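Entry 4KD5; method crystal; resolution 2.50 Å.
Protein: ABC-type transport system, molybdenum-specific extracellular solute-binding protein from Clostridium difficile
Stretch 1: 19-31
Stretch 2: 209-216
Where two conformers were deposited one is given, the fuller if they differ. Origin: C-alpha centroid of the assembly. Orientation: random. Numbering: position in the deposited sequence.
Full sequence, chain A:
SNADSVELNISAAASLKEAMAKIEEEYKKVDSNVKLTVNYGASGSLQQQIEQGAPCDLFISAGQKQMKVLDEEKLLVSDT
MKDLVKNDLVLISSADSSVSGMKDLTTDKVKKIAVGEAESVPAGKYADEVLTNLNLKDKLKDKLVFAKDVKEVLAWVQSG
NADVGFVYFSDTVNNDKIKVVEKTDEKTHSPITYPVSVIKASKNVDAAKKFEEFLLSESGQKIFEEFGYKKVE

Stretch 1 19-31: AMAKIEEEYKKVD
Stretch 2, residues 209-216: KKFEEFLL

How do the two backbones lie against each other? Both stretches are helical: one runs from residue 19 through the high twenties, the other from 209 to 215, and each begins earlier in the chain. Their axes come within 11.4 Å, with an angle of 113° between N-to-C directions, so the helices cross steeply and meet over a short patch. The register is fixed by two pairs, Tyr27 CA to Phe214 CA at 7.6 Å and Ile23 CA to Leu215 CA at 7.9 Å. Regular i-to-i+4 bonds support this face of the first helix, with Ile23 N to Ala19 O at 3.0 Å and Tyr27 N to Ile23 O at 3.0 Å. In the second, Glu213 N to Lys209 O is 3.0 Å, while the bond from Phe214 N to Lys210 O is weak at 3.4 Å.

Which bump fills which hollow? Tyr27 is the principal bump of the first helix, its CA-to-CB bond directed toward the second, and its ring packs against both Phe211 and Phe214, over the notch between the two rings. The three aromatic residues share a t chi1 (-167° for Tyr27, 174° for Phe211, 171° for Phe214), with chi2 near 64° to 71°. The edge of Phe211 meets the face of Tyr27, centroids 5.0 Å apart and planes at 74°, with Tyr27 CD2 to Phe211 CD1 at 3.8 Å. Phe214 is inclined at 54° to the same ring, centroids 5.1 Å apart; Tyr27 CD1 lies over one Phe214 face, 3.5 Å from Phe214 CG. Flat rings suit this notch because they can pack closely at different tilts.

What receives Phe214 in return? The CA-to-CB bond of Phe214 is also directed toward the first stretch, and its ring enters a pocket lined by Ile23, Glu26, Tyr27 and Val30. Ile23 CD1 is 4.1 Å from Phe214 CE2, and Val30 CG2 is 4.4 Å from Phe214 CE1. Glu26 contributes its aliphatic root, CB sitting at the ring edge 4.1 Å from Phe214 CZ, while the end of its side chain leads away. There, well clear of the ring, Glu26 OE2 makes long salt bridges with Lys22 NZ at 3.6 Å and Lys29 NZ at 4.0 Å.

How is the other flank of the contact closed? Ile23, with chi1 and chi2 both m, sets CG2 3.6 Å from Phe211 CZ and 3.7 Å from Leu215 CD2, while its CD1 faces Phe214, as above, so the branched side chain touches both phenylalanines and the leucine. Leu215 (m, t) starts sideways but brings its end nearer. Selenomethionine Met20 (m, m, m) likewise curls inward, placing CE at the Phe211 edge, 4.2 Å from CZ of that ring.

Does anything polar bind the stretches? No hydrogen bond or salt bridge crosses between them; the contact, mostly apolar packing, buries 410 Å², both sides summed. Tyr27 OH passes 3.7 Å from Phe211 CA and is hydrogen-bonded elsewhere in the structure, so a buried tyrosine can serve here without an unsatisfied hydroxyl.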

# COMPACT_ATOMS: atom_id res chain seq x y z
N ALA A 19 -4.03 -18.46 -18.46
CA ALA A 19 -2.89 -18.05 -17.65
C ALA A 19 -3.33 -17.45 -16.31
O ALA A 19 -2.69 -17.68 -15.28
CB ALA A 19 -2.03 -17.06 -18.41
N MSE A 20 -4.42 -16.69 -16.34
CA MSE A 20 -4.90 -15.98 -15.16
C MSE A 20 -5.42 -16.91 -14.08
O MSE A 20 -5.48 -16.54 -12.90
CB MSE A 20 -6.00 -14.98 -15.55
CG MSE A 20 -5.53 -13.84 -16.43
SE MSE A 20 -3.96 -12.92 -15.75
CE MSE A 20 -4.75 -12.16 -14.15
N ALA A 21 -5.80 -18.12 -14.47
CA ALA A 21 -6.25 -19.13 -13.51
C ALA A 21 -5.09 -19.64 -12.65
O ALA A 21 -5.24 -19.86 -11.45
CB ALA A 21 -6.93 -20.27 -14.23
N LYS A 22 -3.93 -19.84 -13.27
CA LYS A 22 -2.74 -20.25 -12.54
C LYS A 22 -2.20 -19.07 -11.74
O LYS A 22 -1.60 -19.25 -10.68
CB LYS A 22 -1.67 -20.78 -13.50
CG LYS A 22 -0.42 -21.34 -12.84
CD LYS A 22 -0.68 -22.68 -12.17
CE LYS A 22 0.55 -23.58 -12.21
NZ LYS A 22 1.74 -22.99 -11.53
N ILE A 23 -2.42 -17.86 -12.25
CA ILE A 23 -2.06 -16.64 -11.52
C ILE A 23 -2.85 -16.51 -10.21
O ILE A 23 -2.31 -16.10 -9.18
CB ILE A 23 -2.27 -15.37 -12.39
CG1 ILE A 23 -1.24 -15.30 -13.52
CG2 ILE A 23 -2.23 -14.11 -11.55
CD1 ILE A 23 0.19 -15.08 -13.05
N GLU A 24 -4.14 -16.87 -10.25
CA GLU A 24 -5.00 -16.78 -9.08
C GLU A 24 -4.59 -17.75 -7.97
O GLU A 24 -4.43 -17.35 -6.82
CB GLU A 24 -6.47 -17.02 -9.47
CG GLU A 24 -7.24 -15.76 -9.81
CD GLU A 24 -8.58 -16.05 -10.49
OE1 GLU A 24 -9.63 -15.73 -9.90
OE2 GLU A 24 -8.57 -16.60 -11.61
N GLU A 25 -4.42 -19.02 -8.32
CA GLU A 25 -4.05 -20.05 -7.34
C GLU A 25 -2.65 -19.81 -6.77
O GLU A 25 -2.36 -20.20 -5.64
CB GLU A 25 -4.16 -21.46 -7.95
CG GLU A 25 -2.85 -22.04 -8.48
CD GLU A 25 -2.35 -23.20 -7.64
OE1 GLU A 25 -1.50 -23.99 -8.13
OE2 GLU A 25 -2.79 -23.33 -6.48
N GLU A 26 -1.79 -19.17 -7.56
CA GLU A 26 -0.41 -18.95 -7.14
C GLU A 26 -0.26 -17.69 -6.29
O GLU A 26 0.60 -17.63 -5.41
CB GLU A 26 0.50 -18.86 -8.37
CG GLU A 26 1.90 -19.41 -8.17
CD GLU A 26 1.96 -20.92 -8.21
OE1 GLU A 26 3.07 -21.48 -8.15
OE2 GLU A 26 0.89 -21.56 -8.30
N TYR A 27 -1.10 -16.69 -6.54
CA TYR A 27 -1.08 -15.47 -5.74
C TYR A 27 -1.71 -15.74 -4.39
O TYR A 27 -1.34 -15.13 -3.39
CB TYR A 27 -1.82 -14.34 -6.44
CG TYR A 27 -1.55 -12.99 -5.81
CD1 TYR A 27 -0.29 -12.43 -5.87
CD2 TYR A 27 -2.56 -12.29 -5.17
CE1 TYR A 27 -0.03 -11.20 -5.30
CE2 TYR A 27 -2.31 -11.05 -4.59
CZ TYR A 27 -1.04 -10.52 -4.67
OH TYR A 27 -0.76 -9.30 -4.11
N LYS A 28 -2.68 -16.65 -4.37
CA LYS A 28 -3.36 -17.01 -3.14
C LYS A 28 -2.37 -17.62 -2.15
O LYS A 28 -2.52 -17.47 -0.93
CB LYS A 28 -4.50 -17.99 -3.43
CG LYS A 28 -5.39 -18.29 -2.24
CD LYS A 28 -6.02 -17.02 -1.69
CE LYS A 28 -6.74 -17.28 -0.38
NZ LYS A 28 -7.36 -16.04 0.17
N LYS A 29 -1.34 -18.27 -2.67
CA LYS A 29 -0.32 -18.93 -1.85
C LYS A 29 0.66 -17.94 -1.22
O LYS A 29 1.30 -18.25 -0.22
CB LYS A 29 0.42 -19.98 -2.67
CG LYS A 29 -0.43 -21.19 -3.02
CD LYS A 29 0.10 -21.95 -4.24
CE LYS A 29 1.43 -22.62 -3.98
NZ LYS A 29 1.75 -23.65 -5.01
N VAL A 30 0.78 -16.76 -1.82
CA VAL A 30 1.69 -15.73 -1.32
C VAL A 30 0.96 -14.53 -0.70
O VAL A 30 1.59 -13.60 -0.21
CB VAL A 30 2.66 -15.24 -2.42
CG1 VAL A 30 3.61 -16.35 -2.83
CG2 VAL A 30 1.89 -14.75 -3.63
N ASP A 31 -0.37 -14.56 -0.73
CA ASP A 31 -1.19 -13.51 -0.14
C ASP A 31 -2.63 -14.01 0.07
O ASP A 31 -3.46 -13.91 -0.83
CB ASP A 31 -1.20 -12.27 -1.04
CG ASP A 31 -1.63 -11.01 -0.30
OD1 ASP A 31 -1.16 -9.92 -0.67
OD2 ASP A 31 -2.43 -11.12 0.66
N LYS A 209 -1.51 -2.38 -7.12
CA LYS A 209 -0.10 -2.23 -7.46
C LYS A 209 0.70 -3.44 -7.02
O LYS A 209 1.62 -3.88 -7.71
CB LYS A 209 0.48 -0.97 -6.80
CG LYS A 209 -0.07 0.35 -7.31
CD LYS A 209 0.86 1.51 -6.92
CE LYS A 209 0.25 2.87 -7.26
NZ LYS A 209 1.24 3.99 -7.23
N LYS A 210 0.36 -3.98 -5.85
CA LYS A 210 1.05 -5.15 -5.32
C LYS A 210 0.76 -6.40 -6.13
O LYS A 210 1.64 -7.24 -6.33
CB LYS A 210 0.68 -5.37 -3.85
CG LYS A 210 1.69 -4.82 -2.85
CD LYS A 210 1.89 -3.32 -2.98
CE LYS A 210 2.88 -2.79 -1.96
NZ LYS A 210 4.23 -3.43 -2.08
N PHE A 211 -0.48 -6.54 -6.60
CA PHE A 211 -0.81 -7.67 -7.46
C PHE A 211 -0.19 -7.53 -8.84
O PHE A 211 0.17 -8.52 -9.47
CB PHE A 211 -2.33 -7.87 -7.59
CG PHE A 211 -2.71 -8.93 -8.58
CD1 PHE A 211 -2.35 -10.26 -8.37
CD2 PHE A 211 -3.41 -8.61 -9.73
CE1 PHE A 211 -2.69 -11.24 -9.29
CE2 PHE A 211 -3.76 -9.59 -10.65
CZ PHE A 211 -3.40 -10.91 -10.43
N GLU A 212 -0.05 -6.29 -9.30
CA GLU A 212 0.59 -6.04 -10.58
C GLU A 212 2.07 -6.43 -10.52
O GLU A 212 2.62 -6.97 -11.48
CB GLU A 212 0.45 -4.57 -11.00
CG GLU A 212 1.03 -4.27 -12.38
CD GLU A 212 1.04 -2.80 -12.73
OE1 GLU A 212 2.00 -2.36 -13.39
OE2 GLU A 212 0.08 -2.08 -12.37
N GLU A 213 2.72 -6.16 -9.39
CA GLU A 213 4.13 -6.51 -9.27
C GLU A 213 4.37 -8.01 -9.17
O GLU A 213 5.46 -8.48 -9.46
CB GLU A 213 4.80 -5.75 -8.12
CG GLU A 213 5.74 -4.64 -8.58
CD GLU A 213 6.91 -5.16 -9.41
OE1 GLU A 213 7.48 -4.37 -10.19
OE2 GLU A 213 7.27 -6.35 -9.28
N PHE A 214 3.35 -8.76 -8.79
CA PHE A 214 3.45 -10.22 -8.81
C PHE A 214 3.49 -10.69 -10.25
O PHE A 214 4.22 -11.62 -10.60
CB PHE A 214 2.28 -10.88 -8.07
CG PHE A 214 2.23 -12.37 -8.25
CD1 PHE A 214 3.17 -13.19 -7.65
CD2 PHE A 214 1.23 -12.96 -9.02
CE1 PHE A 214 3.13 -14.57 -7.81
CE2 PHE A 214 1.18 -14.33 -9.19
CZ PHE A 214 2.13 -15.14 -8.58
N LEU A 215 2.69 -10.05 -11.09
CA LEU A 215 2.62 -10.35 -12.51
C LEU A 215 3.95 -10.05 -13.19
O LEU A 215 4.39 -10.78 -14.08
CB LEU A 215 1.50 -9.56 -13.17
CG LEU A 215 0.09 -9.72 -12.60
CD1 LEU A 215 -0.91 -8.84 -13.33
CD2 LEU A 215 -0.34 -11.17 -12.68
N LEU A 216 4.59 -8.96 -12.76
CA LEU A 216 5.85 -8.51 -13.34
C LEU A 216 7.05 -9.20 -12.69
O LEU A 216 8.20 -8.97 -13.08
CB LEU A 216 5.97 -6.99 -13.22
CG LEU A 216 4.85 -6.16 -13.84
CD1 LEU A 216 4.94 -4.70 -13.42
CD2 LEU A 216 4.89 -6.26 -15.36